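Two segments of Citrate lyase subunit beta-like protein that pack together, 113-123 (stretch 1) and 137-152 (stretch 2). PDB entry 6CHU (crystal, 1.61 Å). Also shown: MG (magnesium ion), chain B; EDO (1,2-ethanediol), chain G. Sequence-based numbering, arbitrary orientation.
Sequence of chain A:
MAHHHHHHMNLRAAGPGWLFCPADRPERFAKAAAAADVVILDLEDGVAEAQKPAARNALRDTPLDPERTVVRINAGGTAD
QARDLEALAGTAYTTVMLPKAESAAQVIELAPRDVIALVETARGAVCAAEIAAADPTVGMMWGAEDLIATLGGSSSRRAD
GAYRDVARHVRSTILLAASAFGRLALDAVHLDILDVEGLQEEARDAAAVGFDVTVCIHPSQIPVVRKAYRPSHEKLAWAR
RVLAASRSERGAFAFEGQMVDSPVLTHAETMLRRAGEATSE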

ATOM      1  N   ARG A 113       9.650  28.811  -3.830  1.00 22.83           N
ATOM      2  CA  ARG A 113      10.578  28.028  -3.020  1.00 22.82           C
ATOM      3  C   ARG A 113      10.588  26.566  -3.463  1.00 21.21           C
ATOM      4  O   ARG A 113       9.617  26.061  -4.032  1.00 23.96           O
ATOM      5  CB  ARG A 113      10.202  28.122  -1.538  1.00 24.24           C
ATOM      6  CG  ARG A 113      10.195  29.551  -1.006  1.00 28.13           C
ATOM      7  CD  ARG A 113       9.418  29.669   0.316  1.00 27.12           C
ATOM      8  NE  ARG A 113       9.137  31.067   0.637  1.00 29.51           N
ATOM      9  CZ  ARG A 113       8.025  31.704   0.271  1.00 31.02           C
ATOM     10  NH1 ARG A 113       7.082  31.067  -0.417  1.00 25.14           N
ATOM     11  NH2 ARG A 113       7.846  32.973   0.602  1.00 28.82           N
ATOM     12  N   ASP A 114      11.717  25.892  -3.225  1.00 21.59           N
ATOM     13  CA  ASP A 114      11.771  24.437  -3.321  1.00 21.59           C
ATOM     14  C   ASP A 114      11.190  23.839  -2.048  1.00 19.37           C
ATOM     15  O   ASP A 114      11.397  24.370  -0.953  1.00 21.33           O
ATOM     16  CB  ASP A 114      13.212  23.949  -3.521  1.00 24.40           C
ATOM     17  CG  ASP A 114      13.739  24.192  -4.941  1.00 28.31           C
ATOM     18  OD1 ASP A 114      12.966  24.617  -5.835  1.00 24.61           O
ATOM     19  OD2 ASP A 114      14.943  23.950  -5.161  1.00 29.59           O
ATOM     20  N   VAL A 115      10.458  22.729  -2.184  1.00 19.10           N
ATOM     21  CA  VAL A 115       9.684  22.179  -1.073  1.00 20.45           C
ATOM     22  C   VAL A 115      10.021  20.712  -0.859  1.00 24.45           C
ATOM     23  O   VAL A 115       9.969  19.912  -1.800  1.00 19.99           O
ATOM     24  CB  VAL A 115       8.170  22.344  -1.304  1.00 19.76           C
ATOM     25  CG1 VAL A 115       7.376  21.760  -0.122  1.00 20.95           C
ATOM     26  CG2 VAL A 115       7.831  23.821  -1.508  1.00 19.56           C
ATOM     27  N   ILE A 116      10.340  20.357   0.383  1.00 19.58           N
ATOM     28  CA  ILE A 116      10.344  18.967   0.828  1.00 20.74           C
ATOM     29  C   ILE A 116       9.042  18.755   1.582  1.00 17.74           C
ATOM     30  O   ILE A 116       8.827  19.343   2.645  1.00 19.98           O
ATOM     31  CB  ILE A 116      11.568  18.660   1.701  1.00 22.99           C
ATOM     32  CG1 ILE A 116      12.833  18.933   0.884  1.00 24.81           C
ATOM     33  CG2 ILE A 116      11.533  17.198   2.195  1.00 21.56           C
ATOM     34  CD1 ILE A 116      14.124  18.841   1.654  1.00 27.00           C
ATOM     35  N   ALA A 117       8.155  17.934   1.026  1.00 16.90           N
ATOM     36  CA  ALA A 117       6.853  17.685   1.630  1.00 15.72           C
ATOM     37  C   ALA A 117       6.988  16.560   2.648  1.00 20.40           C
ATOM     38  O   ALA A 117       7.443  15.457   2.312  1.00 18.64           O
ATOM     39  CB  ALA A 117       5.824  17.325   0.559  1.00 18.16           C
ATOM     40  N   LEU A 118       6.615  16.849   3.889  1.00 19.66           N
ATOM     41  CA  LEU A 118       6.661  15.874   4.976  1.00 16.92           C
ATOM     42  C   LEU A 118       5.234  15.369   5.163  1.00 17.38           C
ATOM     43  O   LEU A 118       4.372  16.070   5.705  1.00 18.77           O
ATOM     44  CB  LEU A 118       7.237  16.503   6.242  1.00 16.80           C
ATOM     45  CG  LEU A 118       7.052  15.756   7.565  1.00 17.65           C
ATOM     46  CD1 LEU A 118       7.604  14.335   7.480  1.00 17.11           C
ATOM     47  CD2 LEU A 118       7.751  16.537   8.700  1.00 19.70           C
ATOM     48  N   VAL A 119       4.984  14.159   4.677  1.00 19.59           N
ATOM     49  CA  VAL A 119       3.680  13.514   4.786  1.00 18.83           C
ATOM     50  C   VAL A 119       3.612  12.776   6.121  1.00 19.56           C
ATOM     51  O   VAL A 119       4.428  11.889   6.398  1.00 19.69           O
ATOM     52  CB  VAL A 119       3.442  12.556   3.608  1.00 17.91           C
ATOM     53  CG1 VAL A 119       2.184  11.706   3.837  1.00 20.34           C
ATOM     54  CG2 VAL A 119       3.315  13.352   2.297  1.00 18.25           C
ATOM     55  N   GLU A 120       2.637  13.152   6.952  1.00 17.15           N
ATOM     56  CA  GLU A 120       2.493  12.589   8.290  1.00 17.88           C
ATOM     57  C   GLU A 120       1.033  12.609   8.727  1.00 21.05           C
ATOM     58  O   GLU A 120       0.741  12.695   9.924  1.00 19.60           O
ATOM     59  CB  GLU A 120       3.395  13.345   9.300  1.00 22.70           C
ATOM     60  CG  GLU A 120       3.288  14.868   9.215  1.00 21.04           C
ATOM     61  CD  GLU A 120       4.349  15.595  10.018  1.00 24.90           C
ATOM     62  OE1 GLU A 120       5.001  14.952  10.882  1.00 22.06           O
ATOM     63  OE2 GLU A 120       4.526  16.819   9.772  1.00 20.64           O
ATOM     64  N   THR A 121       0.107  12.551   7.765  1.00 21.16           N
ATOM     65  CA  THR A 121      -1.319  12.424   8.023  1.00 20.71           C
ATOM     66  C   THR A 121      -1.906  11.517   6.956  1.00 17.63           C
ATOM     67  O   THR A 121      -1.302  11.299   5.901  1.00 18.70           O
ATOM     68  CB  THR A 121      -2.062  13.770   7.982  1.00 18.37           C
ATOM     69  OG1 THR A 121      -2.058  14.271   6.634  1.00 19.95           O
ATOM     70  CG2 THR A 121      -1.411  14.798   8.907  1.00 20.65           C
ATOM     71  N   ALA A 122      -3.101  10.988   7.246  1.00 16.90           N
ATOM     72  CA  ALA A 122      -3.780  10.115   6.293  1.00 18.53           C
ATOM     73  C   ALA A 122      -4.064  10.832   4.980  1.00 20.35           C
ATOM     74  O   ALA A 122      -3.895  10.249   3.905  1.00 19.36           O
ATOM     75  CB  ALA A 122      -5.076   9.584   6.898  1.00 19.72           C
ATOM     76  N   ARG A 123      -4.519  12.088   5.042  1.00 19.57           N
ATOM     77  CA  ARG A 123      -4.796  12.815   3.805  1.00 19.07           C
ATOM     78  C   ARG A 123      -3.532  12.961   2.970  1.00 21.43           C
ATOM     79  O   ARG A 123      -3.574  12.855   1.736  1.00 22.55           O
ATOM     80  CB  ARG A 123      -5.393  14.194   4.108  1.00 22.65           C
ATOM     81  CG  ARG A 123      -5.658  15.025   2.851  1.00 24.29           C
ATOM     82  CD  ARG A 123      -6.764  14.390   2.034  1.00 34.91           C
ATOM     83  NE  ARG A 123      -8.052  14.552   2.700  1.00 41.32           N
ATOM     84  CZ  ARG A 123      -8.921  15.519   2.428  1.00 41.19           C
ATOM     85  NH1 ARG A 123      -8.655  16.413   1.481  1.00 41.23           N
ATOM     86  NH2 ARG A 123     -10.062  15.586   3.100  1.00 38.55           N
ATOM     87  N   THR A 137       8.002  20.604  -5.637  1.00 19.81           N
ATOM     88  CA  THR A 137       8.488  19.520  -4.790  1.00 20.87           C
ATOM     89  C   THR A 137       9.863  19.056  -5.253  1.00 20.31           C
ATOM     90  O   THR A 137      10.076  18.793  -6.441  1.00 21.17           O
ATOM     91  CB  THR A 137       7.507  18.348  -4.802  1.00 18.39           C
ATOM     92  OG1 THR A 137       6.236  18.778  -4.293  1.00 19.54           O
ATOM     93  CG2 THR A 137       8.030  17.178  -3.946  1.00 18.60           C
ATOM     94  N   VAL A 138      10.807  18.981  -4.315  1.00 19.79           N
ATOM     95  CA  VAL A 138      12.106  18.373  -4.581  1.00 20.74           C
ATOM     96  C   VAL A 138      12.358  17.141  -3.728  1.00 19.97           C
ATOM     97  O   VAL A 138      13.323  16.409  -4.001  1.00 19.95           O
ATOM     98  CB  VAL A 138      13.264  19.385  -4.410  1.00 23.62           C
ATOM     99  CG1 VAL A 138      13.106  20.550  -5.394  1.00 23.07           C
ATOM    100  CG2 VAL A 138      13.361  19.889  -2.960  1.00 20.56           C
ATOM    101  N   GLY A 139      11.524  16.870  -2.732  1.00 21.11           N
ATOM    102  CA  GLY A 139      11.685  15.687  -1.905  1.00 21.62           C
ATOM    103  C   GLY A 139      10.409  15.354  -1.171  1.00 21.60           C
ATOM    104  O   GLY A 139       9.541  16.211  -0.969  1.00 19.33           O
ATOM    105  N   MET A 140      10.302  14.082  -0.768  1.00 17.50           N
ATOM    106  CA  MET A 140       9.215  13.596   0.068  1.00 18.55           C
ATOM    107  C   MET A 140       9.813  12.960   1.310  1.00 17.18           C
ATOM    108  O   MET A 140      10.755  12.164   1.207  1.00 18.66           O
ATOM    109  CB  MET A 140       8.347  12.558  -0.648  1.00 19.30           C
ATOM    110  CG  MET A 140       7.751  12.998  -1.990  1.00 20.12           C
ATOM    111  SD  MET A 140       6.373  14.133  -1.726  1.00 20.37           S
ATOM    112  CE  MET A 140       5.134  13.017  -1.067  1.00 21.56           C
ATOM    113  N   MET A 141       9.260  13.306   2.462  1.00 19.57           N
ATOM    114  CA  MET A 141       9.581  12.685   3.738  1.00 18.17           C
ATOM    115  C   MET A 141       8.293  12.139   4.334  1.00 17.84           C
ATOM    116  O   MET A 141       7.189  12.554   3.963  1.00 18.79           O
ATOM    117  CB  MET A 141      10.237  13.706   4.690  1.00 16.64           C
ATOM    118  CG  MET A 141      10.810  13.123   5.967  1.00 19.96           C
ATOM    119  SD  MET A 141      11.477  14.475   6.956  1.00 23.86           S
ATOM    120  CE  MET A 141      11.705  13.605   8.507  1.00 26.99           C
ATOM    121  N   TRP A 142       8.418  11.215   5.284  1.00 19.94           N
ATOM    122  CA  TRP A 142       7.248  10.791   6.029  1.00 19.79           C
ATOM    123  C   TRP A 142       7.543  10.874   7.519  1.00 19.41           C
ATOM    124  O   TRP A 142       8.701  10.932   7.946  1.00 20.24           O
ATOM    125  CB  TRP A 142       6.785   9.381   5.618  1.00 18.91           C
ATOM    126  CG  TRP A 142       7.672   8.275   6.101  1.00 16.70           C
ATOM    127  CD1 TRP A 142       8.927   7.972   5.665  1.00 18.60           C
ATOM    128  CD2 TRP A 142       7.351   7.324   7.112  1.00 18.57           C
ATOM    129  NE1 TRP A 142       9.419   6.879   6.351  1.00 19.98           N
ATOM    130  CE2 TRP A 142       8.469   6.464   7.249  1.00 20.23           C
ATOM    131  CE3 TRP A 142       6.225   7.107   7.914  1.00 19.69           C
ATOM    132  CZ2 TRP A 142       8.499   5.415   8.163  1.00 20.94           C
ATOM    133  CZ3 TRP A 142       6.248   6.053   8.822  1.00 19.08           C
ATOM    134  CH2 TRP A 142       7.381   5.216   8.937  1.00 22.63           C
ATOM    135  N   GLY A 143       6.473  10.951   8.309  1.00 17.05           N
ATOM    136  CA  GLY A 143       6.624  11.066   9.753  1.00 21.38           C
ATOM    137  C   GLY A 143       5.691  10.138  10.502  1.00 21.27           C
ATOM    138  O   GLY A 143       4.469  10.305  10.443  1.00 22.54           O
ATOM    139  N   ALA A 144       6.247   9.169  11.228  1.00 20.69           N
ATOM    140  CA  ALA A 144       5.409   8.114  11.788  1.00 20.06           C
ATOM    141  C   ALA A 144       4.603   8.604  12.991  1.00 22.52           C
ATOM    142  O   ALA A 144       3.449   8.200  13.176  1.00 24.45           O
ATOM    143  CB  ALA A 144       6.277   6.911  12.172  1.00 19.34           C
ATOM    144  N   GLU A 145       5.188   9.459  13.835  1.00 22.19           N
ATOM    145  CA  GLU A 145       4.502   9.793  15.082  1.00 24.12           C
ATOM    146  C   GLU A 145       3.293  10.691  14.843  1.00 21.99           C
ATOM    147  O   GLU A 145       2.230  10.465  15.435  1.00 23.84           O
ATOM    148  CB  GLU A 145       5.474  10.429  16.069  1.00 25.73           C
ATOM    149  CG  GLU A 145       6.451   9.418  16.630  1.00 39.37           C
ATOM    150  CD  GLU A 145       7.557   9.061  15.647  1.00 52.70           C
ATOM    151  OE1 GLU A 145       7.780   9.837  14.686  1.00 55.94           O
ATOM    152  OE2 GLU A 145       8.198   8.002  15.842  1.00 55.91           O
ATOM    153  N   ASP A 146       3.436  11.729  14.006  1.00 21.16           N
ATOM    154  CA  ASP A 146       2.273  12.554  13.664  1.00 20.56           C
ATOM    155  C   ASP A 146       1.248  11.760  12.858  1.00 20.86           C
ATOM    156  O   ASP A 146       0.037  11.998  12.991  1.00 21.76           O
ATOM    157  CB  ASP A 146       2.693  13.814  12.888  1.00 22.98           C
ATOM    158  CG  ASP A 146       2.940  15.021  13.799  1.00 26.73           C
ATOM    159  OD1 ASP A 146       2.134  15.249  14.729  1.00 30.38           O
ATOM    160  OD2 ASP A 146       3.938  15.757  13.573  1.00 23.31           O
ATOM    161  N   LEU A 147       1.700  10.812  12.033  1.00 20.79           N
ATOM    162  CA  LEU A 147       0.751   9.954  11.325  1.00 18.96           C
ATOM    163  C   LEU A 147      -0.151   9.232  12.318  1.00 21.64           C
ATOM    164  O   LEU A 147      -1.381   9.318  12.239  1.00 19.50           O
ATOM    165  CB  LEU A 147       1.499   8.959  10.436  1.00 20.48           C
ATOM    166  CG  LEU A 147       0.612   7.903   9.769  1.00 21.94           C
ATOM    167  CD1 LEU A 147      -0.301   8.549   8.748  1.00 17.32           C
ATOM    168  CD2 LEU A 147       1.452   6.788   9.143  1.00 24.07           C
ATOM    169  N   ILE A 148       0.450   8.550  13.294  1.00 19.75           N
ATOM    170  CA  ILE A 148      -0.340   7.810  14.272  1.00 18.62           C
ATOM    171  C   ILE A 148      -1.171   8.756  15.123  1.00 20.01           C
ATOM    172  O   ILE A 148      -2.315   8.451  15.477  1.00 22.81           O
ATOM    173  CB  ILE A 148       0.582   6.935  15.142  1.00 24.58           C
ATOM    174  CG1 ILE A 148       1.232   5.848  14.287  1.00 26.74           C
ATOM    175  CG2 ILE A 148      -0.179   6.377  16.372  1.00 24.74           C
ATOM    176  CD1 ILE A 148       0.275   4.824  13.757  1.00 28.09           C
ATOM    177  N   ALA A 149      -0.599   9.905  15.500  1.00 21.79           N
ATOM    178  CA  ALA A 149      -1.343  10.833  16.344  1.00 24.30           C
ATOM    179  C   ALA A 149      -2.610  11.302  15.637  1.00 22.91           C
ATOM    180  O   ALA A 149      -3.702  11.279  16.215  1.00 23.71           O
ATOM    181  CB  ALA A 149      -0.471  12.030  16.713  1.00 26.96           C
ATOM    182  N   THR A 150      -2.478  11.725  14.381  1.00 23.19           N
ATOM    183  CA  THR A 150      -3.626  12.256  13.657  1.00 22.53           C
ATOM    184  C   THR A 150      -4.587  11.162  13.217  1.00 23.32           C
ATOM    185  O   THR A 150      -5.773  11.445  13.015  1.00 23.87           O
ATOM    186  CB  THR A 150      -3.157  13.092  12.458  1.00 23.93           C
ATOM    187  OG1 THR A 150      -2.345  12.298  11.584  1.00 20.58           O
ATOM    188  CG2 THR A 150      -2.337  14.295  12.932  1.00 25.73           C
ATOM    189  N   LEU A 151      -4.115   9.919  13.082  1.00 20.36           N
ATOM    190  CA  LEU A 151      -5.028   8.794  12.896  1.00 21.51           C
ATOM    191  C   LEU A 151      -5.884   8.536  14.128  1.00 24.19           C
ATOM    192  O   LEU A 151      -6.950   7.931  14.010  1.00 27.19           O
ATOM    193  CB  LEU A 151      -4.247   7.514  12.548  1.00 20.81           C
ATOM    194  CG  LEU A 151      -3.649   7.430  11.139  1.00 19.24           C
ATOM    195  CD1 LEU A 151      -2.698   6.227  11.012  1.00 19.15           C
ATOM    196  CD2 LEU A 151      -4.736   7.338  10.075  1.00 25.12           C
ATOM    197  N   GLY A 152      -5.451   8.990  15.302  1.00 24.47           N
ATOM    198  CA  GLY A 152      -6.127   8.692  16.546  1.00 26.01           C
ATOM    199  C   GLY A 152      -5.550   7.533  17.327  1.00 21.29           C
ATOM    200  O   GLY A 152      -6.207   7.049  18.252  1.00 25.15           O
TER
HETATM  201 MG    MG B 301       5.801  15.584  12.733  1.00 20.88          MG
HETATM  202  C1  EDO G 306      13.579  33.956   0.734  1.00 59.38           C
HETATM  203  O1  EDO G 306      14.937  33.515   0.866  1.00 61.26           O
HETATM  204  C2  EDO G 306      12.649  32.839   1.187  1.00 53.99           C
HETATM  205  O2  EDO G 306      11.311  33.149   0.789  1.00 39.45           O
HETATM  206  O   HOH W   1       5.646  17.557  12.065  1.00 22.66           O
HETATM  207  O   HOH W   2      -4.175  11.015   9.806  1.00 22.11           O
HETATM  208  O   HOH W   3       5.948  13.476  13.276  1.00 22.31           O
HETATM  209  O   HOH W   4       6.447  16.272  14.631  1.00 22.15           O

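Two neighbouring parallel strands, 114-119 and 137-142, are zipped together by backbone hydrogen bonds, and where they end a shared magnesium ion ties the loop after one to the helix after the other. The donors alternate between the strands: V138 N donates to V115 O (2.8 Å), A117 N to G139 O (3.0 Å), M141 N to A117 O (2.8 Å), V119 N to M141 O (2.8 Å) and G143 N to V119 O (3.0 Å). Between V115 and I116 the register slips by one residue, a beta bulge, so V115 pairs with T137 but I116 with G139; V138 turns sideways and lays CG2 4.0 Å from I116 CG1.

Side chains then alternate between the two faces of the sheet. On one, I116 and L118 meet M141, with L118 CD1 3.7 Å from M141 CG. The residue beside I116 is G139, and a CB there would sit about 3.5 Å from I116 CG1. On the other face the small A117 leaves room for M140, whose all-m side chain curls so that SD lies 4.0 Å from A117 CB and CE reaches V119 CG2 at 3.8 Å.

Beyond the strands, acidic residues take over. E120 OE1 and D146 OD2 bind the magnesium at 2.1 and 2.0 Å; these two oxygens lie only 3.0 Å apart, a closeness the shared cation makes tolerable. Waters 1, 3 and 4 are also ligands, with one more atom from elsewhere in the structure. G143, at the N-cap position of helix 144-151, suits this crowded turn: a CB would fall 2.9 Å from E120 OE1, a clash. Farther along, A122 CB packs 3.9 Å from L151 CD2, while water 2 bridges A122 N (2.8 Å) and T150 OG1 (2.9 Å), linking buried A122 to exposed T150.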